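Local coordinates for ferric-siderophore receptor protein (Streptomyces coelicolor, PDB 2X4L) that probably captures ferric siderophores at the cell surface and delivers them to a membrane transporter for iron uptake, at residues W252-V255 with D256-P259; S127-E130 with E131-D134. All coordinates share one frame; numbering follows the deposited sequence.

Contact 1 of 2, residues W252-V255 with D256-P259; sequences WENV and DKYP
Asp-256 turns its carboxylate back towards Asn-254. Its CG lies between the backbone N and the carbonyl carbon (chi1 55°), which brings OD1 to 3.7 Å from Asn-254 C and 3.8 Å from Asn-254 OD1. The amide and carboxylate planes stand 73° apart, and no hydrogen bond joins the two groups.

Lys-257 closes the turn. Its N donates to Asn-254 O at 3.1 Å, with a bend at the hydrogen (140°). Lys-257 CB sits 3.6 Å from Asn-254 OD1, and CD passes 3.9 Å from Asn-254 ND2, so the amide rests against the part of the lysine chain nearest the backbone, CB to CD. Beyond CG that chain is extended, and NZ ends in a salt bridge with Glu-248.

At Tyr-258 one ring face receives Lys-257 CG, 3.8 Å above the ring centre. The tyrosine OH bonds to the other carboxylate oxygen of Glu-248. A water donates to Val-255 O at 2.7 Å and accepts from Tyr-258 N, linking Val-255 within the turn to Tyr-258 just after it. This is a type I beta turn, Asn-254 to Lys-257, in the surface loop joining strands 247-251 and 262-266 of the mixed sheet.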
ATOM      1  N   TRP A 252     -21.877   7.145  -8.920  1.00 21.97           N
ATOM      2  CA  TRP A 252     -21.371   8.455  -8.597  1.00 26.52           C
ATOM      3  C   TRP A 252     -22.433   9.349  -8.022  1.00 27.47           C
ATOM      4  O   TRP A 252     -22.178  10.199  -7.181  1.00 28.25           O
ATOM      5  CB  TRP A 252     -20.757   9.076  -9.824  1.00 26.45           C
ATOM      6  CG  TRP A 252     -19.322   8.680  -9.944  1.00 22.80           C
ATOM      7  CD1 TRP A 252     -18.816   7.820 -10.825  1.00 31.21           C
ATOM      8  CD2 TRP A 252     -18.240   9.132  -9.123  1.00 25.41           C
ATOM      9  NE1 TRP A 252     -17.456   7.666 -10.607  1.00 28.36           N
ATOM     10  CE2 TRP A 252     -17.087   8.472  -9.575  1.00 26.56           C
ATOM     11  CE3 TRP A 252     -18.152  10.029  -8.066  1.00 24.31           C
ATOM     12  CZ2 TRP A 252     -15.814   8.677  -9.006  1.00 23.18           C
ATOM     13  CZ3 TRP A 252     -16.866  10.229  -7.444  1.00 24.70           C
ATOM     14  CH2 TRP A 252     -15.742   9.542  -7.939  1.00 26.01           C
ATOM     15  N   GLU A 253     -23.660   9.172  -8.508  1.00 30.16           N
ATOM     16  CA  GLU A 253     -24.748   9.958  -7.982  1.00 31.07           C
ATOM     17  C   GLU A 253     -25.087   9.583  -6.565  1.00 28.03           C
ATOM     18  O   GLU A 253     -25.818  10.301  -5.936  1.00 28.65           O
ATOM     19  CB  GLU A 253     -26.004   9.927  -8.910  1.00 33.22           C
ATOM     20  CG  GLU A 253     -26.573   8.561  -9.200  1.00 38.24           C
ATOM     21  CD  GLU A 253     -25.905   7.836 -10.421  1.00 45.43           C
ATOM     22  OE1 GLU A 253     -24.731   8.190 -10.825  1.00 38.48           O
ATOM     23  OE2 GLU A 253     -26.582   6.902 -10.970  1.00 48.56           O
ATOM     24  N   ASN A 254     -24.507   8.509  -5.999  1.00 26.35           N
ATOM     25  CA  ASN A 254     -24.845   8.134  -4.630  1.00 25.21           C
ATOM     26  C   ASN A 254     -23.646   8.236  -3.654  1.00 23.65           C
ATOM     27  O   ASN A 254     -23.657   7.669  -2.503  1.00 22.20           O
ATOM     28  CB  ASN A 254     -25.390   6.708  -4.523  1.00 25.54           C
ATOM     29  CG  ASN A 254     -25.832   6.356  -3.065  1.00 32.58           C
ATOM     30  OD1 ASN A 254     -26.251   7.252  -2.249  1.00 40.16           O
ATOM     31  ND2 ASN A 254     -25.756   5.037  -2.728  1.00 37.00           N
ATOM     32  N   VAL A 255     -22.692   9.081  -4.041  1.00 22.64           N
ATOM     33  CA  VAL A 255     -21.490   9.215  -3.156  1.00 21.99           C
ATOM     34  C   VAL A 255     -21.766   9.929  -1.819  1.00 22.16           C
ATOM     35  O   VAL A 255     -20.960   9.919  -0.892  1.00 23.74           O
ATOM     36  CB  VAL A 255     -20.263   9.795  -3.877  1.00 23.24           C
ATOM     37  CG1 VAL A 255     -19.819   8.829  -4.991  1.00 24.42           C
ATOM     38  CG2 VAL A 255     -20.519  11.227  -4.343  1.00 23.93           C
ATOM     39  N   ASP A 256     -22.932  10.578  -1.698  1.00 24.70           N
ATOM     40  CA  ASP A 256     -23.337  11.161  -0.425  1.00 23.35           C
ATOM     41  C   ASP A 256     -24.057  10.203   0.550  1.00 23.18           C
ATOM     42  O   ASP A 256     -24.606  10.624   1.553  1.00 23.00           O
ATOM     43  CB  ASP A 256     -24.217  12.398  -0.689  1.00 27.36           C
ATOM     44  CG  ASP A 256     -25.441  12.074  -1.602  1.00 28.48           C
ATOM     45  OD1 ASP A 256     -25.651  10.970  -2.159  1.00 28.06           O
ATOM     46  OD2 ASP A 256     -26.244  13.021  -1.887  1.00 35.72           O
ATOM     47  N   LYS A 257     -23.946   8.900   0.315  1.00 20.21           N
ATOM     48  CA  LYS A 257     -24.615   7.939   1.176  1.00 20.57           C
ATOM     49  C   LYS A 257     -24.310   8.098   2.651  1.00 19.51           C
ATOM     50  O   LYS A 257     -25.232   7.936   3.493  1.00 22.29           O
ATOM     51  CB  LYS A 257     -24.372   6.502   0.684  1.00 20.54           C
ATOM     52  CG  LYS A 257     -25.011   5.430   1.502  1.00 20.24           C
ATOM     53  CD  LYS A 257     -24.910   4.020   0.940  1.00 17.60           C
ATOM     54  CE  LYS A 257     -25.565   3.071   1.916  1.00 18.39           C
ATOM     55  NZ  LYS A 257     -25.592   1.665   1.438  1.00 21.33           N
ATOM     56  N   TYR A 258     -23.006   8.244   2.946  1.00 20.28           N
ATOM     57  CA  TYR A 258     -22.517   8.291   4.313  1.00 18.07           C
ATOM     58  C   TYR A 258     -21.998   9.695   4.642  1.00 18.61           C
ATOM     59  O   TYR A 258     -21.130  10.242   3.965  1.00 19.62           O
ATOM     60  CB  TYR A 258     -21.319   7.314   4.525  1.00 17.13           C
ATOM     61  CG  TYR A 258     -21.685   5.918   4.150  1.00 18.52           C
ATOM     62  CD1 TYR A 258     -22.489   5.175   4.959  1.00 19.27           C
ATOM     63  CD2 TYR A 258     -21.187   5.369   3.008  1.00 19.88           C
ATOM     64  CE1 TYR A 258     -22.839   3.871   4.623  1.00 18.33           C
ATOM     65  CE2 TYR A 258     -21.504   4.100   2.644  1.00 16.80           C
ATOM     66  CZ  TYR A 258     -22.376   3.350   3.480  1.00 15.25           C
ATOM     67  OH  TYR A 258     -22.710   2.031   3.172  1.00 15.48           O
ATOM     68  N   PRO A 259     -22.446  10.245   5.751  1.00 18.87           N
ATOM     69  CA  PRO A 259     -21.890  11.560   6.145  1.00 19.44           C
ATOM     70  C   PRO A 259     -20.405  11.324   6.586  1.00 17.25           C
ATOM     71  O   PRO A 259     -20.119  10.384   7.351  1.00 19.17           O
ATOM     72  CB  PRO A 259     -22.764  11.925   7.320  1.00 20.94           C
ATOM     73  CG  PRO A 259     -24.107  11.248   6.933  1.00 23.29           C
ATOM     74  CD  PRO A 259     -23.685   9.922   6.494  1.00 18.74           C
TER
HETATM   75  O   HOH W   1     -20.618   8.847   1.554  1.00 14.62           O

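Contact 2 of 2, residues S127-E130 with E131-D134; sequences SVPE and ESKD
The carboxylate of Glu-131 lays one face against the ring of Pro-129. Pro-129 CB is 3.6 Å from OE1 and 3.7 Å from CD of Glu-131, so it touches the flat group broadside. Glu-131 reaches back this way because CG takes the crowded position between the backbone N and the carbonyl carbon (chi1 68°) and the chain bends again at chi2.

The carboxylate of Glu-130 also has a neighbour over one face. The aliphatic end of Lys-133 passes there, with Lys-133 CD 3.9 Å from Glu-130 CD. The two side chains run side by side and point the same way. Lys-133 NZ then meets Glu-130 OE2 in a salt bridge. The 2.5 Å between Lys-133 NZ and Glu-130 OE2 is shorter than expected, so the exact length is doubtful. NZ approaches tilted out of the carboxylate plane, on the face that the lysine chain covers. It meets OE2 and not OE1, as Glu-130 OE1 lies 3.9 Å from Lys-133 NZ.

The stretch forms the entry to helix 133-139. That helix makes the beta-alpha-beta crossover from strand 113-118 to its parallel neighbour 142-146. Ser-132 is the N-cap residue, but its side chain makes no capping bond. Its OG instead lies against the proline, 3.5 Å from Pro-129 CB.

Pro-129 O takes a hydrogen bond from Ser-132 N at 3.1 Å. The path is fairly straight at the hydrogen (158°). On the buried side Val-128 CG1 packs against Lys-133 CB at 3.9 Å, the two side chains crossing at about a right angle. Val-128 also touches Phe-69 of strand 67-69, and Pro-129 touches Leu-101.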
ATOM      1  N   SER A 127       0.301  -8.849  -8.450  1.00  8.79           N
ATOM      2  CA  SER A 127       0.735  -8.188  -9.679  1.00  9.03           C
ATOM      3  C   SER A 127       1.494  -9.109 -10.640  1.00  9.69           C
ATOM      4  O   SER A 127       1.892  -8.650 -11.735  1.00 10.51           O
ATOM      5  CB  SER A 127       1.584  -6.906  -9.352  1.00  8.42           C
ATOM      6  OG  SER A 127       1.565  -5.994 -10.463  1.00  9.80           O
ATOM      7  N   VAL A 128       1.722 -10.369 -10.284  1.00  9.87           N
ATOM      8  CA  VAL A 128       2.372 -11.312 -11.202  1.00 10.62           C
ATOM      9  C   VAL A 128       1.226 -11.734 -12.114  1.00 10.14           C
ATOM     10  O   VAL A 128       0.183 -12.193 -11.643  1.00 13.05           O
ATOM     11  CB  VAL A 128       2.977 -12.515 -10.447  1.00  8.97           C
ATOM     12  CG1 VAL A 128       3.517 -13.521 -11.446  1.00 12.07           C
ATOM     13  CG2 VAL A 128       4.142 -12.046  -9.601  1.00 10.42           C
ATOM     14  N   PRO A 129       1.397 -11.577 -13.448  1.00 10.81           N
ATOM     15  CA  PRO A 129       0.273 -11.858 -14.341  1.00 13.44           C
ATOM     16  C   PRO A 129      -0.252 -13.266 -14.150  1.00 13.66           C
ATOM     17  O   PRO A 129       0.541 -14.213 -14.186  1.00 14.33           O
ATOM     18  CB  PRO A 129       0.812 -11.632 -15.722  1.00 14.60           C
ATOM     19  CG  PRO A 129       2.109 -10.959 -15.601  1.00 17.35           C
ATOM     20  CD  PRO A 129       2.575 -11.011 -14.132  1.00 10.58           C
ATOM     21  N   GLU A 130      -1.575 -13.383 -14.009  1.00 15.60           N
ATOM     22  CA  GLU A 130      -2.128 -14.674 -13.875  1.00 16.69           C
ATOM     23  C   GLU A 130      -1.842 -15.567 -15.051  1.00 17.37           C
ATOM     24  O   GLU A 130      -1.581 -16.725 -14.837  1.00 17.32           O
ATOM     25  CB  GLU A 130      -3.645 -14.517 -13.746  1.00 18.52           C
ATOM     26  CG  GLU A 130      -4.293 -15.844 -13.383  1.00 26.55           C
ATOM     27  CD  GLU A 130      -4.011 -16.125 -11.894  1.00 37.94           C
ATOM     28  OE1 GLU A 130      -3.594 -15.170 -11.125  1.00 42.34           O
ATOM     29  OE2 GLU A 130      -4.190 -17.305 -11.526  1.00 44.95           O
ATOM     30  N   GLU A 131      -1.833 -15.007 -16.237  1.00 18.14           N
ATOM     31  CA  GLU A 131      -1.636 -15.854 -17.422  1.00 18.99           C
ATOM     32  C   GLU A 131      -0.210 -16.344 -17.605  1.00 17.38           C
ATOM     33  O   GLU A 131       0.005 -17.282 -18.425  1.00 20.45           O
ATOM     34  CB  GLU A 131      -2.075 -15.131 -18.646  1.00 19.82           C
ATOM     35  CG  GLU A 131      -1.216 -13.950 -18.993  1.00 23.05           C
ATOM     36  CD  GLU A 131      -1.602 -12.612 -18.345  1.00 30.18           C
ATOM     37  OE1 GLU A 131      -2.300 -12.530 -17.220  1.00 24.44           O
ATOM     38  OE2 GLU A 131      -1.168 -11.619 -19.013  1.00 34.54           O
ATOM     39  N   SER A 132       0.724 -15.839 -16.807  1.00 16.57           N
ATOM     40  CA  SER A 132       2.124 -16.265 -17.001  1.00 15.69           C
ATOM     41  C   SER A 132       2.838 -16.593 -15.709  1.00 14.63           C
ATOM     42  O   SER A 132       4.053 -16.752 -15.681  1.00 14.16           O
ATOM     43  CB  SER A 132       2.876 -15.201 -17.857  1.00 18.19           C
ATOM     44  OG  SER A 132       2.858 -13.993 -17.202  1.00 22.79           O
ATOM     45  N   LYS A 133       2.062 -16.694 -14.625  1.00 15.05           N
ATOM     46  CA  LYS A 133       2.697 -16.878 -13.302  1.00 15.76           C
ATOM     47  C   LYS A 133       3.519 -18.151 -13.236  1.00 14.65           C
ATOM     48  O   LYS A 133       4.500 -18.213 -12.528  1.00 13.34           O
ATOM     49  CB  LYS A 133       1.660 -16.822 -12.156  1.00 15.26           C
ATOM     50  CG  LYS A 133       0.595 -17.927 -12.264  1.00 16.78           C
ATOM     51  CD  LYS A 133      -0.513 -17.714 -11.224  1.00 22.20           C
ATOM     52  CE  LYS A 133      -1.322 -19.048 -11.214  1.00 27.54           C
ATOM     53  NZ  LYS A 133      -2.638 -18.946 -10.523  1.00 37.03           N
ATOM     54  N   ASP A 134       3.095 -19.207 -13.931  1.00 13.21           N
ATOM     55  CA  ASP A 134       3.870 -20.448 -13.952  1.00 13.66           C
ATOM     56  C   ASP A 134       5.200 -20.283 -14.644  1.00 14.88           C
ATOM     57  O   ASP A 134       6.226 -20.781 -14.159  1.00 15.31           O
ATOM     58  CB  ASP A 134       3.017 -21.561 -14.596  1.00 16.70           C
ATOM     59  CG  ASP A 134       2.655 -21.246 -16.104  1.00 20.84           C
ATOM     60  OD1 ASP A 134       2.272 -20.106 -16.478  1.00 24.78           O
ATOM     61  OD2 ASP A 134       2.700 -22.195 -16.950  1.00 31.85           O
TER

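How the contacts relate
Contact 2 comes first along the chain and closes well before contact 1 opens. Their centres lie 36 Å apart, and their nearest atoms are about 23 Å apart, so they do not touch. They share no sheet. Contact 2 lies in the connection between strands 113-118 and 142-146 of the parallel sheet, at the start of helix 133-139. Contact 1 lies in a loop of the mixed sheet, between strands 247-251 and 262-266. Helix 173-195 comes between them in sequence. This is consistent with the two lobes of this family of solute-binding proteins, which are joined by a long helix and hold ligand between them.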